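Local coordinates for Abbfa_003403 (Acinetobacter baumannii, PDB 4ZXH), which is a four-domain nonribosomal peptide synthetase that probably activates an amino acid, loads it onto a phosphopantetheine-bearing carrier domain, condenses it and releases the product by its thioesterase, at residues A[530-535]-A[578-583]; A[555-560]-A[619-624]; A[559-564]-A[571-576]; A[584-589]-A[600-605]; A[636-641]-A[822-827]. All coordinates share one frame; numbering follows the deposited sequence.

How the interactions relate
All five contacts lie in the adenylation domain and show how bonding changes with place in the fold. Interaction 1 joins the inner strands of a four-stranded parallel sheet; interaction 4 lies at the C-terminal ends of strands 581-584 and 598-600, where loops rely on side-chain hydrogen bonds. Interactions 2 and 3 share Val559 and Pro560: interaction 2 ties edge strand 557-560 to an antiparallel sheet, and interaction 3, almost wholly aliphatic, lays a helix on the parallel one. Interaction 5 pairs the middle and one edge strand of that antiparallel sheet, with an ion pair. Contacts 1 to 3 are buried, 4 and 5 partly so. Interactions 3 and 5 meet where Trp824 NE1 bonds Asp576 O.

Interaction 1: residues A[530-535]-A[578-583]; sequences QGDRVG and EPKVIL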
# COMPACT_ATOMS: atom_id res chain seq x y z
N GLN A 530 33.62 -48.71 10.03
CA GLN A 530 33.71 -47.27 10.20
C GLN A 530 33.71 -46.54 8.85
O GLN A 530 34.37 -46.96 7.89
CB GLN A 530 34.95 -46.91 11.01
CG GLN A 530 35.08 -45.41 11.25
CD GLN A 530 36.18 -45.07 12.24
OE1 GLN A 530 36.79 -45.96 12.83
NE2 GLN A 530 36.44 -43.77 12.42
N GLY A 531 32.95 -45.45 8.78
CA GLY A 531 32.88 -44.67 7.56
C GLY A 531 31.81 -45.10 6.57
O GLY A 531 31.58 -44.43 5.57
N ASP A 532 31.15 -46.22 6.83
CA ASP A 532 30.14 -46.69 5.89
C ASP A 532 28.90 -45.81 5.99
O ASP A 532 28.66 -45.13 7.01
CB ASP A 532 29.81 -48.16 6.13
CG ASP A 532 30.92 -49.12 5.63
OD1 ASP A 532 31.88 -48.65 4.97
OD2 ASP A 532 30.82 -50.34 5.90
N ARG A 533 28.12 -45.80 4.92
CA ARG A 533 26.88 -45.06 4.89
C ARG A 533 25.74 -46.03 4.98
O ARG A 533 25.67 -46.97 4.18
CB ARG A 533 26.79 -44.22 3.63
CG ARG A 533 27.75 -43.06 3.62
CD ARG A 533 27.80 -42.39 2.26
NE ARG A 533 27.94 -43.38 1.20
CZ ARG A 533 29.09 -43.96 0.87
NH1 ARG A 533 30.20 -43.65 1.53
NH2 ARG A 533 29.13 -44.86 -0.12
N VAL A 534 24.87 -45.83 5.96
CA VAL A 534 23.77 -46.76 6.22
C VAL A 534 22.42 -46.10 5.99
O VAL A 534 22.05 -45.13 6.67
CB VAL A 534 23.82 -47.28 7.66
CG1 VAL A 534 22.54 -48.02 8.02
CG2 VAL A 534 25.04 -48.16 7.83
N GLY A 535 21.69 -46.61 5.00
CA GLY A 535 20.33 -46.16 4.73
C GLY A 535 19.44 -46.47 5.92
O GLY A 535 19.53 -47.54 6.52
N GLU A 578 24.89 -44.14 -2.51
CA GLU A 578 25.57 -45.44 -2.62
C GLU A 578 25.78 -46.12 -1.27
O GLU A 578 26.90 -46.48 -0.94
CB GLU A 578 26.91 -45.26 -3.33
CG GLU A 578 26.76 -44.67 -4.72
CD GLU A 578 28.08 -44.29 -5.37
OE1 GLU A 578 29.08 -44.11 -4.65
OE2 GLU A 578 28.10 -44.17 -6.62
N PRO A 579 24.70 -46.32 -0.50
CA PRO A 579 24.84 -46.85 0.87
C PRO A 579 25.22 -48.32 0.92
O PRO A 579 24.88 -49.11 0.03
CB PRO A 579 23.44 -46.63 1.47
CG PRO A 579 22.52 -46.69 0.30
CD PRO A 579 23.29 -46.24 -0.92
N LYS A 580 25.93 -48.69 1.99
CA LYS A 580 26.38 -50.06 2.18
C LYS A 580 25.20 -50.98 2.38
O LYS A 580 25.20 -52.10 1.89
CB LYS A 580 27.30 -50.14 3.40
CG LYS A 580 27.88 -51.52 3.67
CD LYS A 580 28.90 -51.88 2.62
CE LYS A 580 29.95 -52.86 3.14
NZ LYS A 580 31.06 -52.16 3.87
N VAL A 581 24.21 -50.50 3.12
CA VAL A 581 23.07 -51.29 3.53
C VAL A 581 21.91 -50.34 3.79
O VAL A 581 22.12 -49.15 3.98
CB VAL A 581 23.39 -52.14 4.80
CG1 VAL A 581 23.28 -51.30 6.06
CG2 VAL A 581 22.46 -53.32 4.90
N ILE A 582 20.69 -50.87 3.77
CA ILE A 582 19.50 -50.10 4.20
C ILE A 582 18.92 -50.77 5.44
O ILE A 582 18.50 -51.93 5.38
CB ILE A 582 18.42 -50.04 3.09
CG1 ILE A 582 18.90 -49.20 1.89
CG2 ILE A 582 17.12 -49.49 3.65
CD1 ILE A 582 18.05 -49.40 0.65
N LEU A 583 18.95 -50.06 6.57
CA LEU A 583 18.43 -50.61 7.82
C LEU A 583 16.98 -50.21 7.92
O LEU A 583 16.66 -49.03 7.99
CB LEU A 583 19.24 -50.11 9.03
CG LEU A 583 18.83 -50.57 10.44
CD1 LEU A 583 19.15 -52.03 10.74
CD2 LEU A 583 19.45 -49.65 11.49
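Lys580 leaves its backbone with CG anti to N (chi1 -178°) and then bends at chi2 and chi4, which brings its ammonium over Asp532, whose CG sits beside its own N (chi1 -75°). The resulting salt bridge, Lys580 NZ to Asp532 OD2 at 2.7 Å, meets the carboxylate from above its plane; the same OD2 also takes the backbone N-H of Thr529. Arg533 bends at chi3 (-48°), and its NH2 reaches Glu578 O at 2.9 Å while its NE bonds Ala577 O. The guanidinium thus sits at the carbonyl end of helix 567-577, where the helix dipole would be expected to favour a positive charge.

Alongside the salt bridge and the arginine-carbonyl bonds run the backbone bonds of the parallel strands. Lys580 N meets Arg533 O nearly along the C=O axis (2.8 Å). Farther on, Gly535 N bonds Val581 O at 2.8 Å, and Gly535 O accepts from Leu583 N at 2.6 Å. Gly535 and Ile582 pair as a parallel bridge, their CA atoms 4.1 Å apart. Val534 CG1 lies alongside Val581 CG1, 3.9 Å away.

Helix 543-553 packs Ile551 on Val534 and Leu583, while strand 557-560 flanks strand 533-537 on the edge away from strand 581-584.

Interaction 2: residues A[555-560]-A[619-624]; sequences GAAYVP and GDIAYV
Two backbone hydrogen bonds tie Tyr558 into the neighbouring strand. Its N donates to Ala622 O at 3.3 Å, reaching that carbonyl from above its plane, and its O accepts from Val624 N at 3.1 Å, in the carbonyl plane and fairly straight (162°). Together they make a single bridge, Tyr558 with Tyr623, between strands running nearly parallel. Beside the first bond, Ala557 CA adds a C-H...O contact to Ala622 O at 3.3 Å, and the same oxygen also accepts from Trp552 NE1, so this buried carbonyl is well supplied with partners.

The aromatic contact is a CH-pi one. Both tyrosines place CG in the crowded position between N and the carbonyl carbon (chi1 65° for Tyr558, 56° for Tyr623), so they rise side by side in the same direction. Tyr623 CB then sits over the middle of the Tyr558 ring, 3.8 Å from its centroid. The two rings themselves are oblique, and the Tyr558 OH rests 3.6 Å from Tyr623 CD2.

Apolar contacts fill the strands' flanks. Ala557 CB meets Ile621 CG2 at 3.9 Å, and Val559 CG2 runs alongside Val624 CB at 4.1 Å.

The bridge couples the edge of the four-stranded parallel sheet to strand 621-627 of the antiparallel sheet. Helix 543-553 ends in a Schellman motif at Gly555, just ahead of strand 557-560, and lays Ile548 and Ile551 on Tyr558. On the other flank Ala622 and Tyr623 form a classic beta bulge facing Ile639 of strand 635-640, with Ile644 of helix 641-655 against both.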
# COMPACT_ATOMS: atom_id res chain seq x y z
N GLY A 555 30.37 -46.63 14.08
CA GLY A 555 31.24 -45.72 13.35
C GLY A 555 30.69 -45.28 12.00
O GLY A 555 31.42 -44.66 11.23
N ALA A 556 29.42 -45.60 11.72
CA ALA A 556 28.85 -45.27 10.41
C ALA A 556 28.06 -43.96 10.43
O ALA A 556 27.86 -43.35 11.49
CB ALA A 556 27.96 -46.41 9.92
N ALA A 557 27.65 -43.53 9.24
CA ALA A 557 26.79 -42.37 9.07
C ALA A 557 25.49 -42.87 8.49
O ALA A 557 25.48 -43.83 7.72
CB ALA A 557 27.43 -41.35 8.16
N TYR A 558 24.37 -42.25 8.86
CA TYR A 558 23.11 -42.71 8.30
C TYR A 558 22.61 -41.77 7.22
O TYR A 558 22.92 -40.58 7.21
CB TYR A 558 22.04 -42.90 9.38
CG TYR A 558 21.61 -41.65 10.09
CD1 TYR A 558 22.30 -41.18 11.20
CD2 TYR A 558 20.51 -40.93 9.64
CE1 TYR A 558 21.90 -40.03 11.85
CE2 TYR A 558 20.10 -39.78 10.28
CZ TYR A 558 20.79 -39.33 11.39
OH TYR A 558 20.38 -38.18 12.02
N VAL A 559 21.86 -42.33 6.29
CA VAL A 559 21.18 -41.58 5.25
C VAL A 559 19.67 -41.77 5.41
O VAL A 559 19.15 -42.86 5.19
CB VAL A 559 21.62 -42.06 3.88
CG1 VAL A 559 20.99 -41.20 2.80
CG2 VAL A 559 23.13 -42.04 3.81
N PRO A 560 18.96 -40.70 5.81
CA PRO A 560 17.52 -40.82 6.07
C PRO A 560 16.70 -41.16 4.83
O PRO A 560 16.67 -40.39 3.87
CB PRO A 560 17.14 -39.43 6.59
CG PRO A 560 18.40 -38.87 7.12
CD PRO A 560 19.47 -39.38 6.20
N GLY A 619 32.26 -42.36 14.27
CA GLY A 619 33.17 -42.09 13.16
C GLY A 619 33.26 -40.58 12.95
O GLY A 619 32.80 -39.81 13.80
N ASP A 620 33.85 -40.16 11.83
CA ASP A 620 33.96 -38.73 11.52
C ASP A 620 32.64 -38.12 11.04
O ASP A 620 32.24 -37.04 11.49
CB ASP A 620 35.04 -38.48 10.47
CG ASP A 620 36.46 -38.64 11.02
OD1 ASP A 620 36.67 -38.41 12.24
OD2 ASP A 620 37.36 -39.00 10.23
N ILE A 621 31.97 -38.81 10.12
CA ILE A 621 30.73 -38.32 9.51
C ILE A 621 29.50 -38.87 10.24
O ILE A 621 29.39 -40.07 10.49
CB ILE A 621 30.65 -38.72 8.01
CG1 ILE A 621 31.91 -38.28 7.28
CG2 ILE A 621 29.46 -38.08 7.35
CD1 ILE A 621 32.10 -36.79 7.23
N ALA A 622 28.57 -37.98 10.59
CA ALA A 622 27.38 -38.42 11.32
C ALA A 622 26.20 -38.76 10.40
O ALA A 622 25.51 -39.75 10.63
CB ALA A 622 26.97 -37.37 12.30
N TYR A 623 25.96 -37.96 9.38
CA TYR A 623 24.91 -38.29 8.44
C TYR A 623 25.07 -37.56 7.13
O TYR A 623 25.84 -36.62 7.01
CB TYR A 623 23.53 -38.01 9.04
CG TYR A 623 23.30 -36.59 9.51
CD1 TYR A 623 23.09 -35.55 8.60
CD2 TYR A 623 23.24 -36.28 10.87
CE1 TYR A 623 22.85 -34.25 9.03
CE2 TYR A 623 23.00 -34.98 11.31
CZ TYR A 623 22.81 -33.98 10.38
OH TYR A 623 22.57 -32.70 10.80
N VAL A 624 24.32 -38.03 6.13
CA VAL A 624 24.23 -37.36 4.85
C VAL A 624 22.77 -37.03 4.65
O VAL A 624 21.97 -37.92 4.36
CB VAL A 624 24.73 -38.23 3.69
CG1 VAL A 624 24.75 -37.44 2.40
CG2 VAL A 624 26.11 -38.77 4.01

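Interaction 3: residues A[559-564]-A[571-576]; sequences VPLDPN and QNIIED
A beta-alpha-beta crossover carries the chain from the edge strand 557-560 through helix 567-577 to strand 581-584, passing over strand 533-537, and this contact is where the crossover helix beds down on the end of its first strand. No hydrogen bond spans the two segments; the interface is made by branched aliphatic side chains.

Leu561, just past the strand, carries most of the contact, with CG beside its backbone N (chi1 -57°) and its two methyls spread toward the helix. Leu561 CD1 meets Ile574 CD1 tip to tip at 3.4 Å, the two side chains crossing at about a right angle. Ile574 gets its tip there by folding twice, with chi2 at -61°. Leu561 CD2 touches Ile573 CG2 as well as Ile574 CD1, each at 3.7 Å, and Leu561 and Ile573 pass antiparallel to one another. The same Ile573 CG2, anti to its own N, also meets Val559 CG1 at 3.7 Å, so one methyl touches both Val559 and Leu561.

After the strand, Asp562 folds the chain in an Asx turn: Asp562 OD1 takes the N-H of Asn564, N to OD1 3.1 Å, while OD2 bonds Thr668 OG1.

Met537 of strand 533-537 lies against Leu561, and Tyr626 of strand 621-627 packs on Val559 and Ile573 and bonds Asp576 OD2 through its hydroxyl.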
# COMPACT_ATOMS: atom_id res chain seq x y z
N VAL A 559 21.86 -42.33 6.29
CA VAL A 559 21.18 -41.58 5.25
C VAL A 559 19.67 -41.77 5.41
O VAL A 559 19.15 -42.86 5.19
CB VAL A 559 21.62 -42.06 3.88
CG1 VAL A 559 20.99 -41.20 2.80
CG2 VAL A 559 23.13 -42.04 3.81
N PRO A 560 18.96 -40.70 5.81
CA PRO A 560 17.52 -40.82 6.07
C PRO A 560 16.70 -41.16 4.83
O PRO A 560 16.67 -40.39 3.87
CB PRO A 560 17.14 -39.43 6.59
CG PRO A 560 18.40 -38.87 7.12
CD PRO A 560 19.47 -39.38 6.20
N LEU A 561 16.03 -42.31 4.86
CA LEU A 561 15.06 -42.66 3.83
C LEU A 561 13.68 -42.80 4.46
O LEU A 561 13.25 -43.89 4.83
CB LEU A 561 15.47 -43.95 3.12
CG LEU A 561 16.85 -43.88 2.49
CD1 LEU A 561 17.45 -45.25 2.37
CD2 LEU A 561 16.77 -43.21 1.14
N ASP A 562 13.00 -41.67 4.63
CA ASP A 562 11.68 -41.67 5.24
C ASP A 562 10.73 -42.43 4.32
O ASP A 562 10.56 -42.04 3.16
CB ASP A 562 11.20 -40.23 5.47
CG ASP A 562 9.93 -40.15 6.30
OD1 ASP A 562 9.12 -41.10 6.30
OD2 ASP A 562 9.74 -39.10 6.94
N PRO A 563 10.13 -43.51 4.83
CA PRO A 563 9.31 -44.43 4.02
C PRO A 563 7.98 -43.84 3.55
O PRO A 563 7.31 -44.46 2.71
CB PRO A 563 9.07 -45.61 4.96
CG PRO A 563 9.20 -45.05 6.33
CD PRO A 563 10.27 -43.99 6.22
N ASN A 564 7.59 -42.68 4.07
CA ASN A 564 6.37 -42.03 3.59
C ASN A 564 6.61 -41.15 2.39
O ASN A 564 5.67 -40.79 1.68
CB ASN A 564 5.71 -41.25 4.72
CG ASN A 564 5.44 -42.11 5.94
OD1 ASN A 564 5.98 -41.87 7.02
ND2 ASN A 564 4.57 -43.11 5.79
N GLN A 571 14.54 -43.46 -4.29
CA GLN A 571 15.48 -44.09 -5.21
C GLN A 571 16.62 -43.14 -5.61
O GLN A 571 17.79 -43.53 -5.57
CB GLN A 571 14.74 -44.62 -6.43
CG GLN A 571 14.00 -45.91 -6.11
CD GLN A 571 13.11 -46.41 -7.23
OE1 GLN A 571 12.81 -45.67 -8.19
NE2 GLN A 571 12.68 -47.67 -7.12
N ASN A 572 16.29 -41.89 -5.97
CA ASN A 572 17.32 -40.89 -6.28
C ASN A 572 18.35 -40.72 -5.15
O ASN A 572 19.54 -40.53 -5.42
CB ASN A 572 16.68 -39.53 -6.60
CG ASN A 572 16.01 -39.50 -7.96
OD1 ASN A 572 16.22 -40.39 -8.80
ND2 ASN A 572 15.23 -38.45 -8.20
N ILE A 573 17.89 -40.78 -3.91
CA ILE A 573 18.80 -40.72 -2.78
C ILE A 573 19.69 -41.96 -2.72
O ILE A 573 20.92 -41.85 -2.54
CB ILE A 573 18.04 -40.57 -1.45
CG1 ILE A 573 17.19 -39.29 -1.48
CG2 ILE A 573 19.00 -40.54 -0.26
CD1 ILE A 573 16.54 -38.97 -0.14
N ILE A 574 19.09 -43.14 -2.88
CA ILE A 574 19.84 -44.40 -2.83
C ILE A 574 21.00 -44.34 -3.81
O ILE A 574 22.12 -44.66 -3.45
CB ILE A 574 18.99 -45.64 -3.21
CG1 ILE A 574 17.73 -45.78 -2.33
CG2 ILE A 574 19.84 -46.89 -3.16
CD1 ILE A 574 18.02 -45.96 -0.91
N GLU A 575 20.70 -43.90 -5.03
CA GLU A 575 21.64 -43.93 -6.14
C GLU A 575 22.83 -42.98 -5.95
O GLU A 575 23.97 -43.32 -6.30
CB GLU A 575 20.92 -43.59 -7.44
CG GLU A 575 21.81 -43.73 -8.67
CD GLU A 575 21.04 -43.64 -9.97
OE1 GLU A 575 19.89 -43.15 -9.97
OE2 GLU A 575 21.59 -44.09 -11.01
N ASP A 576 22.56 -41.80 -5.41
CA ASP A 576 23.59 -40.80 -5.18
C ASP A 576 24.44 -41.16 -3.95
O ASP A 576 25.67 -40.99 -3.96
CB ASP A 576 22.95 -39.42 -5.01
CG ASP A 576 23.97 -38.30 -4.77
OD1 ASP A 576 24.63 -37.84 -5.73
OD2 ASP A 576 24.09 -37.86 -3.61

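Interaction 4: residues A[584-589]-A[600-605]; sequences TQTELM and DINQAG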
# COMPACT_ATOMS: atom_id res chain seq x y z
N THR A 584 16.10 -51.21 7.90
CA THR A 584 14.66 -50.97 7.83
C THR A 584 13.94 -51.90 8.80
O THR A 584 14.58 -52.58 9.58
CB THR A 584 14.16 -51.17 6.40
OG1 THR A 584 12.74 -51.03 6.36
CG2 THR A 584 14.55 -52.56 5.90
N GLN A 585 12.62 -51.95 8.77
CA GLN A 585 11.92 -52.84 9.69
C GLN A 585 11.16 -53.90 8.91
O GLN A 585 10.99 -53.76 7.70
CB GLN A 585 10.98 -52.06 10.63
CG GLN A 585 9.98 -51.13 9.96
CD GLN A 585 9.35 -50.14 10.92
OE1 GLN A 585 10.04 -49.28 11.49
NE2 GLN A 585 8.04 -50.25 11.12
N THR A 586 10.72 -54.95 9.61
CA THR A 586 10.13 -56.14 9.00
C THR A 586 9.11 -55.86 7.90
O THR A 586 9.26 -56.33 6.77
CB THR A 586 9.44 -57.01 10.06
OG1 THR A 586 10.32 -57.18 11.18
CG2 THR A 586 9.05 -58.36 9.47
N GLU A 587 8.08 -55.07 8.23
CA GLU A 587 6.99 -54.74 7.31
C GLU A 587 7.44 -54.16 5.95
O GLU A 587 6.72 -54.27 4.96
CB GLU A 587 6.03 -53.74 7.95
CG GLU A 587 5.42 -54.17 9.28
CD GLU A 587 6.30 -53.86 10.49
OE1 GLU A 587 7.54 -53.80 10.35
OE2 GLU A 587 5.73 -53.66 11.59
N LEU A 588 8.62 -53.54 5.92
CA LEU A 588 9.02 -52.74 4.76
C LEU A 588 10.09 -53.39 3.87
O LEU A 588 10.55 -52.77 2.92
CB LEU A 588 9.53 -51.38 5.25
CG LEU A 588 8.58 -50.65 6.20
CD1 LEU A 588 9.24 -49.46 6.90
CD2 LEU A 588 7.32 -50.21 5.46
N MET A 589 10.47 -54.63 4.18
CA MET A 589 11.64 -55.28 3.56
C MET A 589 11.55 -55.40 2.04
O MET A 589 12.56 -55.37 1.34
CB MET A 589 11.88 -56.66 4.18
CG MET A 589 12.44 -56.62 5.59
SD MET A 589 14.17 -56.08 5.69
CE MET A 589 15.02 -57.60 5.27
N ASP A 600 16.95 -56.16 8.60
CA ASP A 600 15.80 -55.98 9.48
C ASP A 600 16.26 -55.68 10.90
O ASP A 600 16.85 -56.54 11.56
CB ASP A 600 14.91 -57.22 9.44
CG ASP A 600 13.67 -57.09 10.31
OD1 ASP A 600 13.46 -56.00 10.89
OD2 ASP A 600 12.92 -58.09 10.41
N ILE A 601 15.97 -54.48 11.37
CA ILE A 601 16.38 -54.04 12.71
C ILE A 601 15.75 -54.86 13.84
O ILE A 601 16.27 -54.90 14.96
CB ILE A 601 16.04 -52.55 12.93
CG1 ILE A 601 16.86 -51.97 14.08
CG2 ILE A 601 14.57 -52.36 13.20
CD1 ILE A 601 16.57 -50.50 14.31
N ASN A 602 14.63 -55.52 13.56
CA ASN A 602 14.01 -56.36 14.58
C ASN A 602 14.82 -57.62 14.85
O ASN A 602 14.66 -58.26 15.89
CB ASN A 602 12.58 -56.73 14.17
CG ASN A 602 11.66 -55.52 14.08
OD1 ASN A 602 11.67 -54.64 14.95
ND2 ASN A 602 10.87 -55.45 13.00
N GLN A 603 15.68 -57.98 13.90
CA GLN A 603 16.50 -59.19 13.99
C GLN A 603 17.74 -58.93 14.80
O GLN A 603 18.45 -59.85 15.19
CB GLN A 603 16.90 -59.68 12.60
CG GLN A 603 15.77 -60.31 11.83
CD GLN A 603 14.89 -61.14 12.73
OE1 GLN A 603 13.80 -60.71 13.11
NE2 GLN A 603 15.37 -62.32 13.11
N ALA A 604 18.01 -57.65 15.04
CA ALA A 604 19.14 -57.27 15.87
C ALA A 604 18.91 -57.79 17.27
O ALA A 604 17.85 -57.57 17.86
CB ALA A 604 19.31 -55.75 15.88
N GLY A 605 19.90 -58.48 17.82
CA GLY A 605 19.78 -58.94 19.19
C GLY A 605 19.63 -57.77 20.16
O GLY A 605 19.49 -56.60 19.77
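Thr586 OG1 is gripped by two hydrogen bonds, one given and one received. It donates to Asp600 OD2 at 2.9 Å, on the syn lone pair of that oxygen, and accepts from Asn602 ND2 at 2.6 Å, the hydroxyl lying in the plane of the amide. The threonine reaches both because OG1 stands beside its backbone N (chi1 -48°).

Asp600 extends to meet it with CG anti to its own N (chi1 -179°). Its second oxygen turns back on its own segment: OD1 accepts from Asn602 N at 3.0 Å, from well above the carboxylate plane, in an Asx turn. That turn positions Asn602, whose side chain crosses that of Thr586 at about a right angle. One main-chain bond completes the link, Ile601 N to Thr584 O at 3.0 Å and straight (174°), extending the parallel pairing at the last bridge of strands 581-584 and 598-600. Met589 lies across the aliphatic part of Asp600, SD to CB at 4.0 Å. Ile601 packs on Leu543 and Ala547 of helix 543-553.

A carboxylate that takes a hydroxyl on one oxygen and an amide N-H on the other would probably prefer to stay ionised, although Glu587, a like charge 6.3 Å away between OE1 and Asp600 OD1, would act mildly against it. Two loops at the C-terminal ends of adjacent strands are thus joined mainly by directional polar bonds.

Interaction 5: residues A[636-641]-A[822-827]; sequences GVRIGH and DYWQRP
Arg638 and Asp822 run alongside one another in the same sense from adjacent strands, their guanidinium and carboxylate planes turned 31° apart. A single nitrogen does the gripping: Arg638 NH1 makes a salt bridge to Asp822 OD2 at 2.8 Å and a weak hydrogen bond to Asp822 OD1 at 2.9 Å. The bend at chi3 (79°) brings it there. Trp824 comes from the flank with its ring plane inclined at 75° to the guanidinium, so the rim of the indole rather than its face is offered. Trp824 CZ3 stands 4.1 Å above the guanidinium centre, and Arg638 CD touches CE3 at 3.5 Å. On the sheet's other face, Val637 CG2 touches Tyr823 CE1 at 3.7 Å.

Antiparallel backbone bonds set these positions: Trp824 N to Gly636 O at 2.8 Å, and Arg638 N to Asp822 O at 3.0 Å, nearly along the C=O axis. A type II turn from Tyr823 to Arg826 leads into helix 827-833.

Strand 635-640 is the middle of three, between 621-627 and 822-823. The loop joining it to 621-627 has the glycine-rich sequence that binds phosphate in related adenylation domains. Trp824 NE1 reaches Asp576 O on helix 567-577, and Leu829 of helix 827-833 packs on Tyr823.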
# COMPACT_ATOMS: atom_id res chain seq x y z
N GLY A 636 23.55 -34.26 -1.08
CA GLY A 636 23.67 -34.83 0.24
C GLY A 636 24.63 -34.02 1.07
O GLY A 636 25.80 -33.91 0.72
N VAL A 637 24.14 -33.46 2.17
CA VAL A 637 24.97 -32.63 3.01
C VAL A 637 25.59 -33.50 4.08
O VAL A 637 24.89 -34.05 4.93
CB VAL A 637 24.16 -31.48 3.66
CG1 VAL A 637 25.04 -30.65 4.61
CG2 VAL A 637 23.54 -30.60 2.60
N ARG A 638 26.91 -33.65 4.04
CA ARG A 638 27.61 -34.49 5.01
C ARG A 638 27.98 -33.70 6.24
O ARG A 638 28.75 -32.75 6.17
CB ARG A 638 28.86 -35.12 4.40
CG ARG A 638 28.59 -36.21 3.40
CD ARG A 638 29.84 -36.49 2.59
NE ARG A 638 30.80 -37.33 3.29
CZ ARG A 638 32.11 -37.30 3.08
NH1 ARG A 638 32.63 -36.42 2.22
NH2 ARG A 638 32.90 -38.12 3.75
N ILE A 639 27.43 -34.10 7.37
CA ILE A 639 27.63 -33.38 8.62
C ILE A 639 28.51 -34.23 9.52
O ILE A 639 28.28 -35.45 9.65
CB ILE A 639 26.28 -33.06 9.30
CG1 ILE A 639 25.46 -32.15 8.40
CG2 ILE A 639 26.50 -32.38 10.64
CD1 ILE A 639 26.12 -30.79 8.17
N GLY A 640 29.52 -33.58 10.10
CA GLY A 640 30.47 -34.23 10.99
C GLY A 640 30.01 -34.15 12.43
O GLY A 640 29.12 -33.36 12.78
N HIS A 641 30.60 -34.96 13.30
CA HIS A 641 30.14 -34.98 14.67
C HIS A 641 30.55 -33.75 15.48
O HIS A 641 29.82 -33.34 16.37
CB HIS A 641 30.59 -36.26 15.37
CG HIS A 641 29.63 -37.40 15.22
ND1 HIS A 641 29.96 -38.57 14.57
CD2 HIS A 641 28.34 -37.53 15.62
CE1 HIS A 641 28.92 -39.38 14.58
NE2 HIS A 641 27.92 -38.77 15.20
N ASP A 822 31.22 -31.43 3.41
CA ASP A 822 31.02 -31.15 1.99
C ASP A 822 29.64 -31.61 1.50
O ASP A 822 28.83 -32.10 2.27
CB ASP A 822 32.12 -31.83 1.17
CG ASP A 822 32.21 -33.31 1.44
OD1 ASP A 822 31.17 -33.93 1.71
OD2 ASP A 822 33.33 -33.86 1.40
N TYR A 823 29.40 -31.41 0.20
CA TYR A 823 28.33 -32.09 -0.51
C TYR A 823 28.85 -33.44 -1.00
O TYR A 823 29.92 -33.51 -1.64
CB TYR A 823 27.83 -31.25 -1.69
CG TYR A 823 27.03 -30.01 -1.32
CD1 TYR A 823 25.85 -30.10 -0.60
CD2 TYR A 823 27.45 -28.74 -1.72
CE1 TYR A 823 25.11 -28.97 -0.27
CE2 TYR A 823 26.72 -27.61 -1.40
CZ TYR A 823 25.55 -27.73 -0.67
OH TYR A 823 24.81 -26.61 -0.35
N TRP A 824 28.11 -34.51 -0.73
CA TRP A 824 28.61 -35.85 -1.03
C TRP A 824 28.92 -36.06 -2.53
O TRP A 824 28.02 -36.02 -3.40
CB TRP A 824 27.61 -36.89 -0.52
CG TRP A 824 27.89 -38.27 -1.04
CD1 TRP A 824 27.11 -38.99 -1.89
CD2 TRP A 824 29.04 -39.07 -0.76
NE1 TRP A 824 27.70 -40.21 -2.15
CE2 TRP A 824 28.88 -40.28 -1.47
CE3 TRP A 824 30.19 -38.89 0.02
CZ2 TRP A 824 29.83 -41.31 -1.41
CZ3 TRP A 824 31.14 -39.91 0.07
CH2 TRP A 824 30.95 -41.10 -0.64
N GLN A 825 30.21 -36.27 -2.80
CA GLN A 825 30.77 -36.47 -4.14
C GLN A 825 30.33 -35.41 -5.16
O GLN A 825 30.05 -35.70 -6.33
CB GLN A 825 30.44 -37.87 -4.63
CG GLN A 825 31.21 -38.85 -3.78
CD GLN A 825 31.19 -40.27 -4.27
OE1 GLN A 825 30.16 -40.79 -4.73
NE2 GLN A 825 32.33 -40.93 -4.16
N ARG A 826 30.32 -34.17 -4.68
CA ARG A 826 30.12 -33.01 -5.52
C ARG A 826 31.17 -31.96 -5.18
O ARG A 826 30.84 -30.89 -4.68
CB ARG A 826 28.72 -32.44 -5.33
CG ARG A 826 27.61 -33.34 -5.85
CD ARG A 826 26.30 -32.55 -5.97
NE ARG A 826 25.14 -33.43 -6.04
CZ ARG A 826 24.76 -34.10 -7.13
NH1 ARG A 826 25.46 -33.99 -8.25
NH2 ARG A 826 23.68 -34.88 -7.10
N PRO A 827 32.45 -32.25 -5.46
CA PRO A 827 33.54 -31.36 -5.00
C PRO A 827 33.52 -29.96 -5.61
O PRO A 827 33.98 -29.04 -4.95
CB PRO A 827 34.81 -32.12 -5.43
CG PRO A 827 34.38 -32.93 -6.61
CD PRO A 827 32.96 -33.34 -6.31